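Local coordinates for protein alkaline phosphatase (Antarctic bacterium, PDB 2IUC) that probably hydrolyses phosphate monoesters at alkaline pH, using an active site built around two zinc ions and one magnesium ion, at residues Q257-G262 with H302-F307; T308-K313 with G329-T334. One frame throughout, in Å; residues are numbered along the deposited sequence.

Contact 1. Residues Q257-G262 with H302-F307; sequences QIDWGG and HETGGF. With ZN (zinc ion), chain C; ZN (zinc ion), chain D.
Asp259 OD1 is gripped from two directions: it binds one zinc ion at 2.3 Å and accepts a hydrogen bond from Thr304 OG1 at 2.6 Å. The pair belongs to the two-zinc centre of the alkaline phosphatase fold, where the first turn of helix 258-263 faces the chain that follows strand 294-299. Asp259 holds its zinc with both carboxylate oxygens, OD2 lying 2.4 Å from the same ion, and His263 and His337 complete that site. CG stands anti to the backbone N (chi1 169°), which swings the carboxylate off the helix toward the metal and the threonine. The hydroxyl of Thr304 comes to the anti side of OD1, 21° out of the carboxylate plane, so zinc and hydroxyl together fix the rotation of the group; the positive metal would be expected to polarise the oxygen they share. This is second-shell positioning: a threonine that binds neither zinc orients an aspartate that does.

His302 serves the other zinc, its NE2 2.1 Å from the ion, beside Asp43, Ser84 and Asp301. Its ring turns an edge to the aspartate: Asp259 OD1 lies near the ring plane, 3.4 Å from His302 CE1, which is where the two zinc sites adjoin. Next to CE1 in the ring, ND1 donates to Glu303 O over a nearly straight 3.1 Å bond (166°), although the donor sits well above the carbonyl plane. That bond and the metal at NE2 together would limit rotation of the ring. Beyond Thr304 OG1, the backbones come together at Gly262 and Gly305, and the methyl CG2 of Thr304 rests 3.7 Å from Gly262 C.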
loop_
_atom_site.group_PDB
_atom_site.type_symbol
_atom_site.label_atom_id
_atom_site.label_comp_id
_atom_site.label_asym_id
_atom_site.label_seq_id
_atom_site.Cartn_x
_atom_site.Cartn_y
_atom_site.Cartn_z
ATOM N N GLN A 257 10.906 15.713 -6.487
ATOM C CA GLN A 257 11.813 15.108 -7.488
ATOM C C GLN A 257 11.795 13.594 -7.425
ATOM O O GLN A 257 12.392 12.893 -8.268
ATOM C CB GLN A 257 13.240 15.677 -7.317
ATOM C CG GLN A 257 13.205 17.191 -7.559
ATOM C CD GLN A 257 14.615 17.753 -7.713
ATOM O OE1 GLN A 257 15.479 17.066 -8.214
ATOM N NE2 GLN A 257 14.824 19.020 -7.333
ATOM N N ILE A 258 11.057 13.053 -6.443
ATOM C CA ILE A 258 10.877 11.588 -6.455
ATOM C C ILE A 258 10.331 11.106 -7.837
ATOM O O ILE A 258 10.737 10.056 -8.400
ATOM C CB ILE A 258 9.902 11.159 -5.367
ATOM C CG1 ILE A 258 10.526 11.507 -3.999
ATOM C CG2 ILE A 258 9.742 9.628 -5.370
ATOM C CD1 ILE A 258 9.511 11.586 -2.837
ATOM N N ASP A 259 9.351 11.813 -8.312
ATOM C CA ASP A 259 8.714 11.470 -9.608
ATOM C C ASP A 259 9.744 11.587 -10.750
ATOM O O ASP A 259 9.728 10.871 -11.768
ATOM C CB ASP A 259 7.611 12.496 -9.789
ATOM C CG ASP A 259 7.020 12.463 -11.205
ATOM O OD1 ASP A 259 6.200 11.571 -11.462
ATOM O OD2 ASP A 259 7.356 13.357 -12.018
ATOM N N TRP A 260 10.679 12.526 -10.623
ATOM C CA TRP A 260 11.606 12.727 -11.766
ATOM C C TRP A 260 12.565 11.592 -11.862
ATOM O O TRP A 260 12.974 11.230 -12.949
ATOM C CB TRP A 260 12.324 14.094 -11.690
ATOM C CG TRP A 260 11.348 15.311 -11.576
ATOM C CD1 TRP A 260 9.952 15.301 -11.706
ATOM C CD2 TRP A 260 11.721 16.680 -11.348
ATOM N NE1 TRP A 260 9.468 16.584 -11.567
ATOM C CE2 TRP A 260 10.530 17.448 -11.354
ATOM C CE3 TRP A 260 12.964 17.336 -11.178
ATOM C CZ2 TRP A 260 10.544 18.836 -11.157
ATOM C CZ3 TRP A 260 12.989 18.705 -10.965
ATOM C CH2 TRP A 260 11.804 19.450 -10.992
ATOM N N GLY A 261 12.976 11.062 -10.684
ATOM C CA GLY A 261 13.669 9.789 -10.554
ATOM C C GLY A 261 12.938 8.617 -11.197
ATOM O O GLY A 261 13.552 7.783 -11.870
ATOM N N GLY A 262 11.631 8.544 -11.018
ATOM C CA GLY A 262 10.827 7.454 -11.587
ATOM C C GLY A 262 10.810 7.607 -13.120
ATOM O O GLY A 262 11.029 6.633 -13.792
ATOM N N HIS A 302 0.323 9.963 -7.283
ATOM C CA HIS A 302 0.231 8.780 -8.153
ATOM C C HIS A 302 1.648 8.166 -8.031
ATOM O O HIS A 302 2.557 8.760 -7.401
ATOM C CB HIS A 302 -0.057 9.195 -9.652
ATOM C CG HIS A 302 0.984 10.169 -10.141
ATOM N ND1 HIS A 302 2.269 9.771 -10.448
ATOM C CD2 HIS A 302 0.992 11.513 -10.221
ATOM C CE1 HIS A 302 3.021 10.817 -10.679
ATOM N NE2 HIS A 302 2.267 11.886 -10.575
ATOM N N GLU A 303 1.826 6.978 -8.618
ATOM C CA GLU A 303 3.074 6.268 -8.702
ATOM C C GLU A 303 3.754 6.562 -10.043
ATOM O O GLU A 303 3.067 6.806 -11.046
ATOM C CB GLU A 303 2.754 4.769 -8.693
ATOM C CG GLU A 303 3.983 3.940 -8.431
ATOM C CD GLU A 303 4.788 3.456 -9.700
ATOM O OE1 GLU A 303 4.290 3.520 -10.874
ATOM O OE2 GLU A 303 5.893 2.906 -9.471
ATOM N N THR A 304 5.074 6.516 -10.068
ATOM C CA THR A 304 5.785 6.635 -11.364
ATOM C C THR A 304 6.902 5.592 -11.639
ATOM O O THR A 304 7.789 5.311 -10.778
ATOM C CB THR A 304 6.514 7.977 -11.456
ATOM O OG1 THR A 304 5.602 9.011 -11.184
ATOM C CG2 THR A 304 7.130 8.207 -12.962
ATOM N N GLY A 305 6.924 5.086 -12.891
ATOM C CA GLY A 305 7.990 4.160 -13.294
ATOM C C GLY A 305 7.788 2.655 -13.109
ATOM O O GLY A 305 8.627 1.887 -13.605
ATOM N N GLY A 306 6.670 2.207 -12.493
ATOM C CA GLY A 306 6.601 0.803 -12.009
ATOM C C GLY A 306 7.834 0.369 -11.230
ATOM O O GLY A 306 8.344 -0.738 -11.409
ATOM N N PHE A 307 8.375 1.265 -10.398
ATOM C CA PHE A 307 9.585 0.973 -9.575
ATOM C C PHE A 307 9.277 -0.251 -8.712
ATOM O O PHE A 307 8.159 -0.321 -8.101
ATOM C CB PHE A 307 9.910 2.211 -8.690
ATOM C CG PHE A 307 10.962 1.992 -7.612
ATOM C CD1 PHE A 307 12.329 2.144 -7.914
ATOM C CD2 PHE A 307 10.576 1.713 -6.290
ATOM C CE1 PHE A 307 13.278 2.057 -6.943
ATOM C CE2 PHE A 307 11.517 1.551 -5.274
ATOM C CZ PHE A 307 12.932 1.693 -5.606
HETATM ZN ZN ZN C . 5.491 12.632 -13.403
HETATM ZN ZN ZN D . 3.043 13.772 -9.944
#

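Contact 2. Residues T308-K313 with G329-T334. Unlike the reference sequence in segment 329-334: Ser331 (reference Thr).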
loop_
_atom_site.group_PDB
_atom_site.type_symbol
_atom_site.label_atom_id
_atom_site.label_comp_id
_atom_site.label_asym_id
_atom_site.label_seq_id
_atom_site.Cartn_x
_atom_site.Cartn_y
_atom_site.Cartn_z
ATOM N N THR A 308 10.213 -1.225 -8.727
ATOM C CA THR A 308 10.045 -2.563 -8.064
ATOM C C THR A 308 11.307 -2.915 -7.302
ATOM O O THR A 308 12.434 -2.771 -7.853
ATOM C CB THR A 308 9.745 -3.611 -9.180
ATOM O OG1 THR A 308 8.523 -3.201 -9.809
ATOM C CG2 THR A 308 9.622 -5.088 -8.635
ATOM N N LEU A 309 11.175 -3.374 -6.046
ATOM C CA LEU A 309 12.368 -3.863 -5.300
ATOM C C LEU A 309 12.662 -5.359 -5.680
ATOM O O LEU A 309 12.508 -6.255 -4.869
ATOM C CB LEU A 309 12.182 -3.605 -3.772
ATOM C CG LEU A 309 11.940 -2.132 -3.364
ATOM C CD1 LEU A 309 11.467 -2.120 -1.889
ATOM C CD2 LEU A 309 13.241 -1.245 -3.477
ATOM N N ALA A 310 12.981 -5.601 -6.972
ATOM C CA ALA A 310 13.184 -6.919 -7.554
ATOM C C ALA A 310 14.499 -7.538 -6.970
ATOM O O ALA A 310 15.379 -6.780 -6.461
ATOM C CB ALA A 310 13.327 -6.723 -9.148
ATOM N N ALA A 311 14.667 -8.847 -7.102
ATOM C CA ALA A 311 15.898 -9.520 -6.668
ATOM C C ALA A 311 16.991 -9.060 -7.616
ATOM O O ALA A 311 16.712 -8.856 -8.807
ATOM C CB ALA A 311 15.732 -11.019 -6.786
ATOM N N LYS A 312 18.211 -8.952 -7.081
ATOM C CA LYS A 312 19.376 -8.664 -7.881
ATOM C C LYS A 312 19.508 -9.639 -9.067
ATOM O O LYS A 312 19.276 -10.832 -8.921
ATOM C CB LYS A 312 20.604 -8.707 -6.970
ATOM C CG LYS A 312 21.945 -8.515 -7.663
ATOM C CD LYS A 312 22.970 -7.937 -6.655
ATOM C CE LYS A 312 24.272 -8.759 -6.517
ATOM N NZ LYS A 312 25.061 -9.022 -7.754
ATOM N N LYS A 313 19.867 -9.139 -10.248
ATOM C CA LYS A 313 19.975 -10.022 -11.408
ATOM C C LYS A 313 21.452 -10.388 -11.684
ATOM O O LYS A 313 22.332 -9.512 -11.712
ATOM C CB LYS A 313 19.315 -9.378 -12.628
ATOM C CG LYS A 313 18.610 -10.387 -13.519
ATOM C CD LYS A 313 17.903 -9.780 -14.795
ATOM C CE LYS A 313 18.883 -9.075 -15.788
ATOM N NZ LYS A 313 18.927 -7.566 -15.562
ATOM N N GLY A 329 17.786 -5.496 -6.451
ATOM C CA GLY A 329 18.226 -4.724 -7.623
ATOM C C GLY A 329 16.996 -3.990 -8.213
ATOM O O GLY A 329 16.140 -4.630 -8.845
ATOM N N PRO A 330 16.808 -2.698 -7.864
ATOM C CA PRO A 330 15.617 -1.914 -8.273
ATOM C C PRO A 330 15.424 -1.865 -9.789
ATOM O O PRO A 330 16.396 -1.675 -10.530
ATOM C CB PRO A 330 15.863 -0.528 -7.678
ATOM C CG PRO A 330 16.730 -0.763 -6.495
ATOM C CD PRO A 330 17.649 -1.945 -6.900
ATOM N N SER A 331 14.196 -2.077 -10.242
ATOM C CA SER A 331 13.918 -2.120 -11.699
ATOM C C SER A 331 12.656 -1.305 -11.984
ATOM O O SER A 331 12.012 -0.885 -11.066
ATOM C CB SER A 331 13.782 -3.613 -12.226
ATOM O OG SER A 331 12.587 -4.232 -11.668
ATOM N N PHE A 332 12.374 -1.001 -13.255
ATOM C CA PHE A 332 11.261 -0.165 -13.633
ATOM C C PHE A 332 10.641 -0.789 -14.845
ATOM O O PHE A 332 11.310 -1.506 -15.589
ATOM C CB PHE A 332 11.717 1.259 -14.048
ATOM C CG PHE A 332 12.396 2.059 -12.951
ATOM C CD1 PHE A 332 11.691 3.076 -12.206
ATOM C CD2 PHE A 332 13.740 1.857 -12.692
ATOM C CE1 PHE A 332 12.401 3.871 -11.197
ATOM C CE2 PHE A 332 14.434 2.632 -11.681
ATOM C CZ PHE A 332 13.766 3.637 -10.989
ATOM N N SER A 333 9.381 -0.505 -15.080
ATOM C CA SER A 333 8.790 -1.023 -16.282
ATOM C C SER A 333 8.244 0.035 -17.208
ATOM O O SER A 333 7.742 -0.285 -18.302
ATOM C CB SER A 333 7.717 -2.032 -15.915
ATOM O OG SER A 333 6.706 -1.383 -15.227
ATOM N N THR A 334 8.265 1.286 -16.782
ATOM C CA THR A 334 7.627 2.338 -17.564
ATOM C C THR A 334 8.321 3.639 -17.294
ATOM O O THR A 334 9.028 3.773 -16.309
ATOM C CB THR A 334 6.082 2.451 -17.343
ATOM O OG1 THR A 334 5.601 3.533 -18.107
ATOM C CG2 THR A 334 5.608 2.692 -15.811
HETATM O O HOH W 1 17.039 -6.570 -10.424
#
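Ser331 and Thr308 face each other as a single antiparallel bridge, a hydrogen-bonded pair in which Thr308 N donates to Ser331 O and Ser331 N to Thr308 O, each over 3.0 Å. The bridge ties the chain leading into strand 311-314 to the loop before strand 337-338, at the base of a peripheral excursion far from the centre of the chain.

The side chain of Ser331, which differs from the reference sequence, is short enough to trace completely. Its CB stays short of close contact with 308-313, the nearest carbon there being Ala310 CB, and the touching is left to OG, which sits between the backbone N and the carbonyl carbon (chi1 67°). There the oxygen lies alongside carbon rather than a polar partner of the facing segment: Ala310 CB is 3.6 Å from OG and Thr308 CB 3.8 Å. Its strongest polar partner is a side chain of the neighbouring subunit. Thr308 OG1, in turn, bonds to Gly306 O.

Beyond the bridge, Leu309 forms the centre of an inverse gamma turn, and the chain meets its partner again where Gly329 N donates to Ala310 O at 2.7 Å. Pro330, between the two bonded residues, adds a CH...O contact from its CA to Thr308 O at 3.3 Å. At the Gly329 end one water bridges the segments, donating to Ala311 O at 2.8 Å and to Gly329 O. The chemistry is thus mostly main chain with main chain: the two segments are held by peptide groups and a water, while the hydroxyl of Ser331 is turned to the subunit interface.

How the contacts relate
The two contacts come in series along the chain, contact 1 closing at Phe307 and contact 2 opening at Thr308, with centres about 13 Å apart on the same side of the chain's centre. Contact 1 lies nearer the middle, about 14 Å from the chain's centre, against about 26 Å for contact 2. They meet directly: Gly305 O probably accepts hydrogen bonds from Ser333 N at 2.9 Å and, at a longer 3.3 Å, from Thr334 N. Strand 303-304, which pairs with strand 337-338, is followed by strand 311-314, so one continuous run of chain passes from the zinc site to contact 2, whose residues touch the neighbouring subunit.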